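Local structure of maternal effect protein oskar (Drosophila melanogaster, 5A4A) at residues I118-A123 / I155-C160; C172-P177 / Y187-K192; G60-G65 / G86-M91; L34-M39 / I193-V198. The protein induces germ-plasm and germline formation in the fly, its OSK domain having an SGNH-hydrolase-like fold that probably serves RNA binding rather than catalysis. One frame throughout, in Å; residues are numbered along the deposited sequence.

Contact 1 of 4, residues I118-A123 / I155-C160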
# COMPACT_ATOMS: atom_id res chain seq x y z
N ILE A 118 5.46 4.43 -8.63
CA ILE A 118 4.79 3.46 -9.50
C ILE A 118 3.55 3.02 -8.73
O ILE A 118 3.66 2.43 -7.65
CB ILE A 118 5.70 2.26 -9.82
CG1 ILE A 118 6.89 2.71 -10.69
CG2 ILE A 118 4.91 1.16 -10.54
CD1 ILE A 118 8.00 1.66 -10.82
N LEU A 119 2.37 3.35 -9.25
CA LEU A 119 1.15 3.15 -8.48
C LEU A 119 0.53 1.78 -8.73
O LEU A 119 0.53 1.29 -9.85
CB LEU A 119 0.11 4.25 -8.77
CG LEU A 119 0.46 5.69 -8.40
CD1 LEU A 119 1.04 5.74 -7.01
CD2 LEU A 119 1.42 6.31 -9.40
N THR A 120 0.01 1.16 -7.67
CA THR A 120 -0.95 0.08 -7.84
C THR A 120 -2.28 0.64 -7.31
O THR A 120 -2.28 1.45 -6.38
CB THR A 120 -0.58 -1.19 -7.05
OG1 THR A 120 -0.42 -0.85 -5.67
CG2 THR A 120 0.74 -1.81 -7.56
N ASN A 121 -3.39 0.22 -7.89
CA ASN A 121 -4.67 0.61 -7.32
C ASN A 121 -5.03 -0.33 -6.14
O ASN A 121 -4.23 -1.18 -5.76
CB ASN A 121 -5.79 0.71 -8.38
CG ASN A 121 -6.10 -0.61 -9.06
OD1 ASN A 121 -5.60 -1.67 -8.68
ND2 ASN A 121 -6.96 -0.55 -10.08
N LEU A 122 -6.21 -0.16 -5.58
CA LEU A 122 -6.54 -0.93 -4.37
C LEU A 122 -7.26 -2.23 -4.70
O LEU A 122 -8.22 -2.25 -5.46
CB LEU A 122 -7.42 -0.12 -3.43
CG LEU A 122 -6.86 1.23 -2.99
CD1 LEU A 122 -7.72 1.83 -1.88
CD2 LEU A 122 -5.41 1.06 -2.52
N ALA A 123 -6.78 -3.32 -4.11
CA ALA A 123 -7.51 -4.59 -4.15
C ALA A 123 -8.85 -4.43 -3.43
O ALA A 123 -8.99 -3.60 -2.53
CB ALA A 123 -6.68 -5.70 -3.48
N ILE A 155 -0.80 0.46 -12.13
CA ILE A 155 -1.03 -0.97 -12.26
C ILE A 155 -2.35 -1.37 -11.62
O ILE A 155 -2.57 -1.15 -10.42
CB ILE A 155 0.12 -1.74 -11.59
CG1 ILE A 155 1.44 -1.33 -12.24
CG2 ILE A 155 -0.11 -3.26 -11.66
CD1 ILE A 155 2.68 -1.88 -11.54
N ASP A 156 -3.23 -1.96 -12.42
CA ASP A 156 -4.53 -2.40 -11.92
C ASP A 156 -4.42 -3.80 -11.30
O ASP A 156 -4.43 -4.81 -12.02
CB ASP A 156 -5.56 -2.34 -13.07
CG ASP A 156 -6.87 -3.06 -12.75
OD1 ASP A 156 -7.22 -3.25 -11.56
OD2 ASP A 156 -7.57 -3.44 -13.71
N ILE A 157 -4.31 -3.85 -9.98
CA ILE A 157 -4.34 -5.14 -9.28
C ILE A 157 -5.75 -5.54 -8.85
O ILE A 157 -6.00 -6.70 -8.50
CB ILE A 157 -3.41 -5.19 -8.03
CG1 ILE A 157 -3.83 -4.15 -6.97
CG2 ILE A 157 -1.95 -4.98 -8.43
CD1 ILE A 157 -3.21 -4.41 -5.58
N HIS A 158 -6.66 -4.56 -8.83
CA HIS A 158 -8.05 -4.80 -8.43
C HIS A 158 -8.71 -5.89 -9.29
O HIS A 158 -9.35 -6.79 -8.76
CB HIS A 158 -8.86 -3.50 -8.52
CG HIS A 158 -10.25 -3.62 -7.97
ND1 HIS A 158 -11.34 -3.95 -8.76
CD2 HIS A 158 -10.73 -3.45 -6.72
CE1 HIS A 158 -12.42 -3.98 -8.01
NE2 HIS A 158 -12.09 -3.68 -6.77
N SER A 159 -8.52 -5.81 -10.60
CA SER A 159 -9.20 -6.72 -11.53
C SER A 159 -8.89 -8.20 -11.33
O SER A 159 -9.76 -9.06 -11.53
CB SER A 159 -8.92 -6.32 -12.98
OG SER A 159 -9.51 -5.06 -13.27
N CYS A 160 -7.67 -8.52 -10.91
CA CYS A 160 -7.29 -9.92 -10.76
C CYS A 160 -7.96 -10.60 -9.57
O CYS A 160 -7.92 -11.82 -9.45
CB CYS A 160 -5.76 -10.08 -10.69
SG CYS A 160 -4.97 -9.73 -9.09
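Thr120 and Ile155 form a parallel beta bridge at one edge of the central sheet, where strand 116-120 ends beside the short strand 154-155, and the side-chain amide of Asn121 continues the link into the loops beyond. Two backbone bonds make the bridge: Ile155 N donates to Leu119 O (2.8 Å) and Asn121 N to Ile155 O (3.0 Å). Thr120 and Ile155 project from the same face of the sheet, and CD1 of Ile155 also touches CG2 of Ile118 at 3.9 Å.

Past the strand end the side chain of Asn121 takes over. Its CG stands between the backbone N and the carbonyl carbon (chi1 64°). OD1 is gripped by two donors that arrive from opposite faces of its plane, Ile157 N at 2.8 Å and His158 N at 3.1 Å. ND2 donates a hydrogen bond to Asp156 OD1 (3.1 Å), which it meets from above the carboxylate plane; amide and carboxylate are turned 76° apart. With both ends engaged, the amide has its flip defined. Asp156 is itself held by Ser159: OD1 accepts from Ser159 N, an Asx motif, and OD2 separately takes the Ser159 hydroxyl. Farther on, the His158 ring turns its CD2 edge, in plane, to Leu122 O (3.1 Å).

Strand 80-84 flanks the other side of strand 116-120, and Val83 and Asn84 both bond Thr120 OG1. Helix 192-204 packs on Thr120 and Ile155 through Ile202 and Val201, whereas helix 132-148 receives Leu119 and Leu122.

Contact 2 of 4, residues C172-P177 / Y187-K192. With SO4 (sulfate ion), chain C; SO4 (sulfate ion), chain B.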
# COMPACT_ATOMS: atom_id res chain seq x y z
N CYS A 172 -9.38 -16.37 -3.54
CA CYS A 172 -8.09 -15.68 -3.46
C CYS A 172 -7.86 -15.06 -2.08
O CYS A 172 -6.87 -14.34 -1.88
CB CYS A 172 -8.02 -14.58 -4.51
SG CYS A 172 -7.94 -15.20 -6.21
N PHE A 173 -8.78 -15.31 -1.15
CA PHE A 173 -8.67 -14.73 0.19
C PHE A 173 -8.68 -15.83 1.22
O PHE A 173 -9.18 -16.93 0.97
CB PHE A 173 -9.82 -13.76 0.46
CG PHE A 173 -9.71 -12.47 -0.30
CD1 PHE A 173 -10.01 -12.42 -1.66
CD2 PHE A 173 -9.29 -11.32 0.35
CE1 PHE A 173 -9.88 -11.23 -2.36
CE2 PHE A 173 -9.17 -10.14 -0.33
CZ PHE A 173 -9.47 -10.08 -1.70
N GLN A 174 -8.13 -15.52 2.39
CA GLN A 174 -8.17 -16.41 3.54
C GLN A 174 -9.60 -16.53 4.06
O GLN A 174 -10.47 -15.75 3.69
CB GLN A 174 -7.21 -15.88 4.61
CG GLN A 174 -5.75 -16.03 4.19
CD GLN A 174 -4.76 -15.52 5.22
OE1 GLN A 174 -5.11 -14.77 6.13
NE2 GLN A 174 -3.50 -15.92 5.06
N ALA A 175 -9.84 -17.52 4.92
CA ALA A 175 -11.19 -17.83 5.40
C ALA A 175 -11.71 -16.85 6.45
O ALA A 175 -12.90 -16.54 6.48
CB ALA A 175 -11.25 -19.26 5.93
N SER A 176 -10.80 -16.37 7.30
CA SER A 176 -11.18 -15.54 8.44
C SER A 176 -10.34 -14.27 8.53
O SER A 176 -9.17 -14.27 8.16
CB SER A 176 -11.02 -16.32 9.75
OG SER A 176 -11.71 -17.56 9.70
N PRO A 177 -10.93 -13.19 9.04
CA PRO A 177 -10.18 -11.95 9.20
C PRO A 177 -9.19 -12.01 10.35
O PRO A 177 -9.28 -12.90 11.22
CB PRO A 177 -11.26 -10.90 9.50
CG PRO A 177 -12.58 -11.60 9.23
CD PRO A 177 -12.33 -13.03 9.48
N TYR A 187 -8.86 -7.30 8.98
CA TYR A 187 -8.31 -7.43 7.63
C TYR A 187 -8.53 -8.84 7.14
O TYR A 187 -8.32 -9.79 7.89
CB TYR A 187 -6.80 -7.17 7.68
CG TYR A 187 -6.42 -5.71 7.66
CD1 TYR A 187 -6.83 -4.85 8.67
CD2 TYR A 187 -5.67 -5.19 6.61
CE1 TYR A 187 -6.49 -3.51 8.64
CE2 TYR A 187 -5.33 -3.85 6.57
CZ TYR A 187 -5.74 -3.02 7.57
OH TYR A 187 -5.38 -1.68 7.52
N LEU A 188 -8.98 -8.99 5.89
CA LEU A 188 -9.06 -10.30 5.26
C LEU A 188 -7.92 -10.39 4.25
O LEU A 188 -7.95 -9.73 3.19
CB LEU A 188 -10.41 -10.51 4.55
CG LEU A 188 -10.68 -11.96 4.14
CD1 LEU A 188 -10.84 -12.82 5.41
CD2 LEU A 188 -11.91 -12.09 3.25
N PHE A 189 -6.90 -11.18 4.56
CA PHE A 189 -5.69 -11.19 3.75
C PHE A 189 -5.78 -12.07 2.51
O PHE A 189 -6.59 -12.98 2.44
CB PHE A 189 -4.49 -11.58 4.60
CG PHE A 189 -4.06 -10.50 5.53
CD1 PHE A 189 -3.26 -9.46 5.08
CD2 PHE A 189 -4.51 -10.49 6.85
CE1 PHE A 189 -2.88 -8.44 5.93
CE2 PHE A 189 -4.13 -9.47 7.71
CZ PHE A 189 -3.32 -8.44 7.25
N TRP A 190 -4.96 -11.73 1.51
CA TRP A 190 -4.89 -12.53 0.31
C TRP A 190 -4.24 -13.87 0.66
O TRP A 190 -3.25 -13.91 1.39
CB TRP A 190 -4.08 -11.81 -0.77
CG TRP A 190 -4.43 -10.34 -0.95
CD1 TRP A 190 -5.65 -9.75 -0.77
CD2 TRP A 190 -3.53 -9.30 -1.37
NE1 TRP A 190 -5.56 -8.39 -1.04
CE2 TRP A 190 -4.27 -8.10 -1.39
CE3 TRP A 190 -2.17 -9.26 -1.70
CZ2 TRP A 190 -3.69 -6.87 -1.76
CZ3 TRP A 190 -1.60 -8.05 -2.05
CH2 TRP A 190 -2.36 -6.87 -2.08
N ASN A 191 -4.80 -14.96 0.14
CA ASN A 191 -4.22 -16.27 0.41
C ASN A 191 -3.08 -16.55 -0.58
O ASN A 191 -2.66 -15.64 -1.30
CB ASN A 191 -5.28 -17.38 0.44
CG ASN A 191 -5.90 -17.67 -0.92
OD1 ASN A 191 -5.48 -17.14 -1.94
ND2 ASN A 191 -6.91 -18.52 -0.92
N LYS A 192 -2.57 -17.78 -0.61
CA LYS A 192 -1.44 -18.07 -1.48
C LYS A 192 -1.74 -17.77 -2.95
O LYS A 192 -0.93 -17.17 -3.65
CB LYS A 192 -0.97 -19.53 -1.33
CG LYS A 192 0.22 -19.86 -2.23
CD LYS A 192 0.93 -21.14 -1.81
CE LYS A 192 2.44 -20.97 -1.73
NZ LYS A 192 2.94 -21.08 -0.33
S SO4 C . -7.33 -18.93 7.15
O1 SO4 C . -7.56 -20.14 7.91
O2 SO4 C . -5.91 -18.55 7.25
O3 SO4 C . -7.65 -19.20 5.74
O4 SO4 C . -8.15 -17.84 7.68
S SO4 B . -2.42 -19.06 2.86
O1 SO4 B . -2.99 -19.80 3.97
O2 SO4 B . -0.96 -19.08 2.93
O3 SO4 B . -2.83 -19.67 1.60
O4 SO4 B . -2.88 -17.68 2.95
O HOH W 1 -7.12 -13.02 6.77
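The five-membered ring of Trp190 turns its edge to the face of Phe173 in an offset edge-to-face pair, centroids 5.3 Å apart and planes at 88°. Leu188 O lies in the plane of the Phe173 ring, at its edge, 3.5 Å from CD2. Leu188 CG is anti to its backbone N (chi1 -167°); beyond it, CD2 packs on CB of Phe173 and CD1 comes within 3.4 Å of Gln174 O.

The backbones meet in a single bridge between Phe173 and Trp190. Gln174 N donates almost straight to Phe189 O (3.0 Å), and Asn191 N approaches Cys172 O from above the carbonyl plane (3.0 Å). One water joins Gln174 OE1 (2.7 Å), Ser176 O and Phe189 N. On the outer side, one sulfate binds Gln174 NE2 and Lys192 N and another Ala175 N and Ser176 N; in an RNA-binding protein these ions may mimic phosphates, though they probably come from the crystallisation liquor.

Segment 187-192 runs into helix 192-204, whose N-cap is Asn191, with OD1 accepting from Gly194 N. Phe32 of helix 31-40 meets the rings of Tyr187 and Trp190, and Tyr187 also reaches helix 87-91.

Contact 3 of 4, residues G60-G65 / G86-M91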
# COMPACT_ATOMS: atom_id res chain seq x y z
N GLY A 60 -1.24 -0.04 9.22
CA GLY A 60 -2.00 1.17 9.51
C GLY A 60 -1.54 2.42 8.78
O GLY A 60 -1.97 3.52 9.12
N LEU A 61 -0.68 2.26 7.77
CA LEU A 61 -0.18 3.42 7.02
C LEU A 61 -1.28 4.03 6.15
O LEU A 61 -1.76 3.40 5.21
CB LEU A 61 1.02 3.05 6.15
CG LEU A 61 1.89 4.21 5.65
CD1 LEU A 61 2.71 4.83 6.80
CD2 LEU A 61 2.81 3.77 4.51
N THR A 62 -1.66 5.26 6.46
CA THR A 62 -2.60 5.98 5.62
C THR A 62 -1.82 6.77 4.57
O THR A 62 -0.58 6.79 4.58
CB THR A 62 -3.42 6.98 6.43
OG1 THR A 62 -2.52 7.88 7.08
CG2 THR A 62 -4.27 6.26 7.51
N ILE A 63 -2.54 7.45 3.69
CA ILE A 63 -1.91 8.31 2.71
C ILE A 63 -1.10 9.39 3.43
O ILE A 63 0.06 9.63 3.09
CB ILE A 63 -2.94 8.94 1.76
CG1 ILE A 63 -3.57 7.86 0.88
CG2 ILE A 63 -2.29 9.99 0.87
CD1 ILE A 63 -4.91 8.28 0.26
N ASN A 64 -1.70 10.03 4.43
CA ASN A 64 -0.96 11.00 5.25
C ASN A 64 0.20 10.37 6.01
O ASN A 64 1.27 10.98 6.14
CB ASN A 64 -1.90 11.74 6.21
CG ASN A 64 -2.68 12.84 5.51
OD1 ASN A 64 -2.47 13.09 4.32
ND2 ASN A 64 -3.57 13.50 6.24
N GLY A 65 0.01 9.15 6.49
CA GLY A 65 1.10 8.41 7.10
C GLY A 65 2.26 8.22 6.15
O GLY A 65 3.43 8.32 6.54
N GLY A 86 -4.00 3.67 0.63
CA GLY A 86 -5.37 4.14 0.64
C GLY A 86 -6.36 3.22 1.33
O GLY A 86 -7.41 3.68 1.77
N SER A 87 -6.04 1.92 1.41
CA SER A 87 -6.95 0.97 2.05
C SER A 87 -7.24 1.37 3.49
O SER A 87 -8.38 1.25 3.93
CB SER A 87 -6.42 -0.47 2.02
OG SER A 87 -6.44 -0.98 0.70
N VAL A 88 -6.23 1.84 4.21
CA VAL A 88 -6.42 2.20 5.61
C VAL A 88 -7.34 3.42 5.73
O VAL A 88 -8.25 3.44 6.56
CB VAL A 88 -5.09 2.46 6.35
CG1 VAL A 88 -5.37 2.78 7.83
CG2 VAL A 88 -4.18 1.24 6.27
N ASP A 89 -7.10 4.43 4.89
CA ASP A 89 -7.98 5.61 4.85
C ASP A 89 -9.43 5.20 4.63
O ASP A 89 -10.33 5.71 5.30
CB ASP A 89 -7.58 6.56 3.71
CG ASP A 89 -6.19 7.14 3.89
OD1 ASP A 89 -5.21 6.41 3.62
OD2 ASP A 89 -6.07 8.32 4.27
N ILE A 90 -9.65 4.28 3.70
CA ILE A 90 -11.00 3.84 3.38
C ILE A 90 -11.60 3.06 4.55
O ILE A 90 -12.73 3.31 4.94
CB ILE A 90 -11.04 3.03 2.07
CG1 ILE A 90 -10.79 3.99 0.90
CG2 ILE A 90 -12.39 2.32 1.92
CD1 ILE A 90 -10.84 3.35 -0.46
N MET A 91 -10.82 2.14 5.12
CA MET A 91 -11.30 1.39 6.29
C MET A 91 -11.60 2.26 7.51
O MET A 91 -12.50 1.94 8.30
CB MET A 91 -10.31 0.27 6.65
CG MET A 91 -10.10 -0.73 5.53
SD MET A 91 -8.76 -1.89 5.80
CE MET A 91 -9.53 -2.90 7.06
O HOH W 2 -3.46 2.63 3.20
O HOH W 3 -4.58 10.18 4.85
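Asp89 and Val88 press the start of helix 87-91 against residues 60-63, the loop and first turn of helix 63-71. The tight part centres on Asp89 OD1, which accepts from Ile63 N (2.9 Å, 155° at the hydrogen) through its syn lone pair. Around that bond carbons crowd OD1: Thr62 CB lies 3.4 Å from Asp89 OD1, and CG1 of Ile63 crosses beside the same oxygen. Val88 has CG1 anti to the backbone N (chi1 -178°), where it touches CG2 of Thr62 at 3.7 Å; its other branch, CG2, rests 3.4 Å from Leu61 O.

Beside this packing, the looser side of the contact is linked by two waters. One molecule donates to Leu61 O (2.7 Å) and accepts from Gly86 N and Val88 N, linking the loop to the helix start. A second donates to Asp89 OD2 (2.5 Å) and accepts from Asn64 N, so each carboxylate oxygen serves a different backbone NH of helix 63-71, one directly and one through water. Lys94 makes a long, weak ion pair with OD2.

The N-terminal ends of two helices thus meet here. Thr62 is the N-cap of helix 63-71, its OG1 taking Gly65 N, and Gly86 precedes helix 87-91 with a backbone (phi 131°) that suits glycine. Gly86-Ser87-Val88-Asp89 probably corresponds to the Gly-X-Asn-Asp block of SGNH hydrolases, and Gly60 perhaps to the glycine of block II; if so, Val88 stands where those enzymes have the oxyanion-hole asparagine.

Contact 4 of 4, residues L34-M39 / I193-V198. With SO4 (sulfate ion), chain F; SO4 (sulfate ion), chain B.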
# COMPACT_ATOMS: atom_id res chain seq x y z
N LEU A 34 2.64 -5.37 3.12
CA LEU A 34 3.51 -5.91 4.16
C LEU A 34 3.43 -7.44 4.18
O LEU A 34 4.44 -8.13 4.19
CB LEU A 34 3.16 -5.34 5.54
CG LEU A 34 4.04 -5.78 6.72
CD1 LEU A 34 5.50 -5.50 6.42
CD2 LEU A 34 3.62 -5.08 8.00
N TYR A 35 2.20 -7.96 4.17
CA TYR A 35 2.01 -9.41 4.20
C TYR A 35 2.47 -10.09 2.92
O TYR A 35 3.09 -11.15 2.96
CB TYR A 35 0.54 -9.74 4.48
CG TYR A 35 0.25 -11.21 4.69
CD1 TYR A 35 0.89 -11.95 5.69
CD2 TYR A 35 -0.70 -11.86 3.90
CE1 TYR A 35 0.60 -13.28 5.88
CE2 TYR A 35 -0.99 -13.18 4.09
CZ TYR A 35 -0.34 -13.90 5.08
OH TYR A 35 -0.66 -15.22 5.25
N LEU A 36 2.15 -9.48 1.78
CA LEU A 36 2.67 -9.96 0.50
C LEU A 36 4.18 -10.10 0.56
O LEU A 36 4.73 -11.13 0.18
CB LEU A 36 2.29 -9.01 -0.64
CG LEU A 36 2.79 -9.48 -2.01
CD1 LEU A 36 2.17 -10.82 -2.31
CD2 LEU A 36 2.44 -8.49 -3.10
N ALA A 37 4.85 -9.08 1.07
CA ALA A 37 6.31 -9.10 1.15
C ALA A 37 6.84 -10.13 2.14
O ALA A 37 7.88 -10.75 1.90
CB ALA A 37 6.85 -7.71 1.47
N ARG A 38 6.12 -10.32 3.24
CA ARG A 38 6.53 -11.28 4.26
C ARG A 38 6.46 -12.69 3.70
O ARG A 38 7.35 -13.52 3.89
CB ARG A 38 5.64 -11.16 5.49
CG ARG A 38 5.95 -12.17 6.59
CD ARG A 38 7.35 -11.99 7.14
NE ARG A 38 7.48 -12.64 8.43
CZ ARG A 38 8.54 -12.52 9.23
NH1 ARG A 38 9.56 -11.77 8.85
NH2 ARG A 38 8.56 -13.15 10.41
N MET A 39 5.39 -12.96 2.96
CA MET A 39 5.15 -14.31 2.46
C MET A 39 5.87 -14.65 1.17
O MET A 39 6.22 -15.82 0.95
CB MET A 39 3.65 -14.55 2.30
CG MET A 39 2.86 -14.39 3.59
SD MET A 39 3.41 -15.46 4.93
CE MET A 39 2.92 -17.05 4.27
N ILE A 193 -2.92 -18.17 -3.40
CA ILE A 193 -3.35 -17.92 -4.78
C ILE A 193 -3.49 -16.41 -5.04
O ILE A 193 -3.03 -15.89 -6.07
CB ILE A 193 -4.68 -18.64 -5.07
CG1 ILE A 193 -4.52 -20.15 -4.90
CG2 ILE A 193 -5.19 -18.29 -6.46
CD1 ILE A 193 -5.84 -20.91 -4.82
N GLY A 194 -4.14 -15.72 -4.11
CA GLY A 194 -4.34 -14.29 -4.21
C GLY A 194 -3.03 -13.51 -4.24
O GLY A 194 -2.86 -12.63 -5.09
N ARG A 195 -2.12 -13.84 -3.33
CA ARG A 195 -0.82 -13.18 -3.31
C ARG A 195 -0.06 -13.37 -4.61
O ARG A 195 0.55 -12.46 -5.13
CB ARG A 195 0.02 -13.69 -2.14
CG ARG A 195 -0.52 -13.32 -0.78
CD ARG A 195 0.48 -13.66 0.33
NE ARG A 195 0.82 -15.08 0.43
CZ ARG A 195 0.15 -15.98 1.15
NH1 ARG A 195 -0.96 -15.62 1.77
NH2 ARG A 195 0.56 -17.24 1.22
N GLN A 196 -0.09 -14.59 -5.14
CA GLN A 196 0.64 -14.83 -6.37
C GLN A 196 0.01 -14.10 -7.56
O GLN A 196 0.73 -13.58 -8.40
CB GLN A 196 0.84 -16.32 -6.67
CG GLN A 196 2.06 -16.59 -7.57
CD GLN A 196 3.38 -16.01 -7.02
OE1 GLN A 196 4.17 -15.42 -7.76
NE2 GLN A 196 3.63 -16.21 -5.72
N ARG A 197 -1.32 -14.02 -7.60
CA ARG A 197 -1.98 -13.25 -8.67
C ARG A 197 -1.58 -11.78 -8.66
O ARG A 197 -1.28 -11.20 -9.71
CB ARG A 197 -3.51 -13.40 -8.62
CG ARG A 197 -4.01 -14.75 -9.13
CD ARG A 197 -5.51 -14.94 -8.86
NE ARG A 197 -6.36 -14.15 -9.74
CZ ARG A 197 -6.75 -14.55 -10.94
NH1 ARG A 197 -6.36 -15.72 -11.42
NH2 ARG A 197 -7.53 -13.77 -11.68
N VAL A 198 -1.57 -11.17 -7.47
CA VAL A 198 -1.22 -9.75 -7.33
C VAL A 198 0.23 -9.52 -7.71
O VAL A 198 0.55 -8.62 -8.48
CB VAL A 198 -1.47 -9.23 -5.91
CG1 VAL A 198 -0.82 -7.85 -5.70
CG2 VAL A 198 -2.97 -9.18 -5.61
S SO4 F . 11.33 -11.16 12.06
O1 SO4 F . 10.77 -12.51 12.05
O2 SO4 F . 10.48 -10.28 12.86
O3 SO4 F . 12.67 -11.21 12.61
O4 SO4 F . 11.39 -10.64 10.69
S SO4 B . -2.42 -19.06 2.86
O1 SO4 B . -2.99 -19.80 3.97
O2 SO4 B . -0.96 -19.08 2.93
O3 SO4 B . -2.83 -19.67 1.60
O4 SO4 B . -2.88 -17.68 2.95
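Arg195 of helix 192-204 lies against Leu36 and Met39 of helix 31-40, where two helices of the SGNH-type alpha/beta fold cross at -98° with axes 10.5 Å apart. No hydrogen bond joins the two segments. Leu36, its CG anti to the backbone N, slides past Arg195 in the opposite direction: CD1 meets CB of Arg195 at 3.6 Å, and CD2 reaches CG1 of Val198 at 4.2 Å.

Farther out, Met39 CB comes to 3.4 Å from Arg195 NE, and its CG lies over one face of the guanidinium, offset toward the rim. The same CG lies over one face of the Tyr35 ring, again toward the rim, so Met39 touches both flat groups, whose planes are 79° apart. Tyr35 CE2 approaches Arg195 NH1 at 3.4 Å, obliquely rather than in a stack.

Every nitrogen of the Arg195 guanidinium has a polar partner. NE makes a salt bridge with Glu40 of helix 31-40, while NH1 bonds Trp190 O and a sulfate oxygen. That sulfate is probably from the crystallisation liquor and is shared with Gln174 and Lys192. Its O2 lies in the guanidinium plane, at the edge, and accepts from Arg195 NH2 at 2.9 Å in a nearly straight bond (175°).

From the N terminus, residues 34-39 open contact 4, which closes only at 193-198, so the other three contacts all fall within its span. They follow one another without crossing: contact 3 closes at 86-91, contact 1 runs from 118-123 to 155-160, and contact 2 joins 172-177 to 187-192 just before the final helix. Leu122 of contact 1 packs on Gly86 and Ile90 of contact 3, while Ala123 meets Trp190 of contact 2. Tyr187 bridges contact 2 to Val88 and Met91. Cys160 O probably bonds Arg197 NE, tying the segment after strand 154-155 to helix 192-204. Contacts 3 and 4 do not touch, their nearest atoms lying about 7 Å apart.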